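Local structure of phage terminase large subunit (Thermus phage P7426, 7KS4) at residues A40-R44 against I182-K186. The protein probably acts as the ATP-driven motor that packs viral DNA into empty capsids and as the genome-cutting endonuclease, this chain being its N-terminal ATPase domain. Residues are numbered along the deposited sequence; the frame is centred on the assembly and turned at random. Where two conformers were deposited one is given.
Sequences ACLGR and ISTPK. With SO4 (sulfate ion), chain H.
With chi1 at 175°, C41 swings SG anti to its backbone N and lays the sulfur against the ring of P185, 3.6 Å from CD and about as near to CG. In T184, OG1 sits between backbone N and carbonyl carbon (chi1 63°), leaving CG2 beside the backbone N, where it lies against the backbone of 42-44, 3.3 Å from L42 O. The strands run parallel, A40 paired with I182 and C41 with S183. S183 grips both ways: its N donates to A40 O at 3.1 Å, arriving almost in line with the carbonyl, and its O accepts from L42 N at 3.3 Å, the donor tilted out of the carbonyl plane. The CA-H groups of I182 and C41 add close contacts to the same two oxygens. On the sheet face that carries A40, its CB meets CG2 of I182 in one of that residue's two modelled conformers; on the other face C41 touches F191 and F195 of helix 190-197. S183 OG donates forward to T184 O at 2.7 Å and is also hydrogen-bonded to A157 N. Past the strands the two segments diverge. G43 O takes bonds from S46 OG and K48 NZ. R44 reaches outward with an extended chain, and its NH1 makes a weak bond to a sulfate, probably from the crystallisation liquor, which R240 also holds. Strand 178-183 lies between P-loop strand 37-42 and Walker B strand 150-153, the inserted strand that marks ASCE-class P-loop ATPases; just past its end, T184 N bonds E155 OE2, the predicted catalytic glutamate.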
loop_
_atom_site.group_PDB
_atom_site.type_symbol
_atom_site.label_atom_id
_atom_site.label_comp_id
_atom_site.label_asym_id
_atom_site.label_seq_id
_atom_site.Cartn_x
_atom_site.Cartn_y
_atom_site.Cartn_z
ATOM N N ALA A 40 -7.398 -0.514 -3.612
ATOM C CA ALA A 40 -7.893 -1.740 -2.992
ATOM C C ALA A 40 -8.856 -1.377 -1.873
ATOM O O ALA A 40 -8.453 -0.803 -0.854
ATOM C CB ALA A 40 -6.745 -2.601 -2.466
ATOM N N CYS A 41 -10.128 -1.717 -2.062
ATOM C CA CYS A 41 -11.152 -1.545 -1.039
ATOM C C CYS A 41 -11.408 -2.927 -0.454
ATOM O O CYS A 41 -12.133 -3.733 -1.042
ATOM C CB CYS A 41 -12.415 -0.935 -1.629
ATOM S SG CYS A 41 -13.771 -0.820 -0.443
ATOM N N LEU A 42 -10.798 -3.200 0.698
ATOM C CA LEU A 42 -10.808 -4.530 1.294
ATOM C C LEU A 42 -11.150 -4.418 2.773
ATOM O O LEU A 42 -10.792 -3.444 3.441
ATOM C CB LEU A 42 -9.448 -5.260 1.114
ATOM C CG LEU A 42 -8.737 -5.197 -0.247
ATOM C CD1 LEU A 42 -7.406 -5.938 -0.202
ATOM C CD2 LEU A 42 -9.596 -5.770 -1.368
ATOM N N GLY A 43 -11.872 -5.412 3.278
ATOM C CA GLY A 43 -12.201 -5.441 4.687
ATOM C C GLY A 43 -10.987 -5.736 5.545
ATOM O O GLY A 43 -9.906 -6.074 5.061
ATOM N N ARG A 44 -11.174 -5.602 6.855
ATOM C CA ARG A 44 -10.123 -5.965 7.795
ATOM C C ARG A 44 -9.690 -7.408 7.581
ATOM O O ARG A 44 -10.487 -8.264 7.191
ATOM C CB ARG A 44 -10.603 -5.795 9.232
ATOM C CG ARG A 44 -10.993 -4.388 9.579
ATOM C CD ARG A 44 -11.417 -4.303 11.027
ATOM N NE ARG A 44 -11.715 -2.931 11.423
ATOM C CZ ARG A 44 -12.075 -2.568 12.648
ATOM N NH1 ARG A 44 -12.184 -3.480 13.609
ATOM N NH2 ARG A 44 -12.326 -1.294 12.912
ATOM N N ILE A 182 -5.099 2.053 -0.472
ATOM C CA ILE A 182 -5.729 0.920 0.197
ATOM C C ILE A 182 -6.514 1.434 1.394
ATOM O O ILE A 182 -6.057 2.320 2.119
ATOM C CB ILE A 182 -4.689 -0.142 0.631
ATOM C CG1 ILE A 182 -3.684 0.443 1.623
ATOM C CG2 ILE A 182 -3.960 -0.665 -0.586
ATOM C CD1 ILE A 182 -2.593 -0.529 2.064
ATOM N N SER A 183 -7.706 0.877 1.598
ATOM C CA SER A 183 -8.519 1.325 2.722
ATOM C C SER A 183 -9.711 0.405 2.922
ATOM O O SER A 183 -10.178 -0.243 1.983
ATOM C CB SER A 183 -9.031 2.757 2.500
ATOM O OG SER A 183 -9.545 3.319 3.697
ATOM N N THR A 184 -10.200 0.363 4.152
ATOM C CA THR A 184 -11.602 0.025 4.311
ATOM C C THR A 184 -12.430 1.258 3.961
ATOM O O THR A 184 -11.979 2.383 4.189
ATOM C CB THR A 184 -11.908 -0.413 5.741
ATOM O OG1 THR A 184 -11.654 0.679 6.629
ATOM C CG2 THR A 184 -11.038 -1.602 6.136
ATOM N N PRO A 185 -13.608 1.091 3.369
ATOM C CA PRO A 185 -14.333 2.257 2.852
ATOM C C PRO A 185 -14.955 3.092 3.962
ATOM O O PRO A 185 -15.287 2.594 5.043
ATOM C CB PRO A 185 -15.408 1.637 1.952
ATOM C CG PRO A 185 -15.620 0.271 2.505
ATOM C CD PRO A 185 -14.278 -0.173 3.021
ATOM N N LYS A 186 -15.135 4.380 3.673
ATOM C CA LYS A 186 -15.709 5.323 4.628
ATOM C C LYS A 186 -16.749 6.192 3.928
ATOM O O LYS A 186 -16.732 7.423 4.001
ATOM C CB LYS A 186 -14.610 6.159 5.279
ATOM C CG LYS A 186 -14.467 5.926 6.767
ATOM C CD LYS A 186 -13.821 4.594 7.062
ATOM C CE LYS A 186 -13.575 4.419 8.541
ATOM N NZ LYS A 186 -12.933 3.115 8.829
HETATM S S SO4 H . -11.607 -5.863 16.170
HETATM O O1 SO4 H . -12.181 -6.559 17.320
HETATM O O2 SO4 H . -10.230 -6.301 15.971
HETATM O O3 SO4 H . -11.631 -4.424 16.425
HETATM O O4 SO4 H . -12.375 -6.160 14.962
#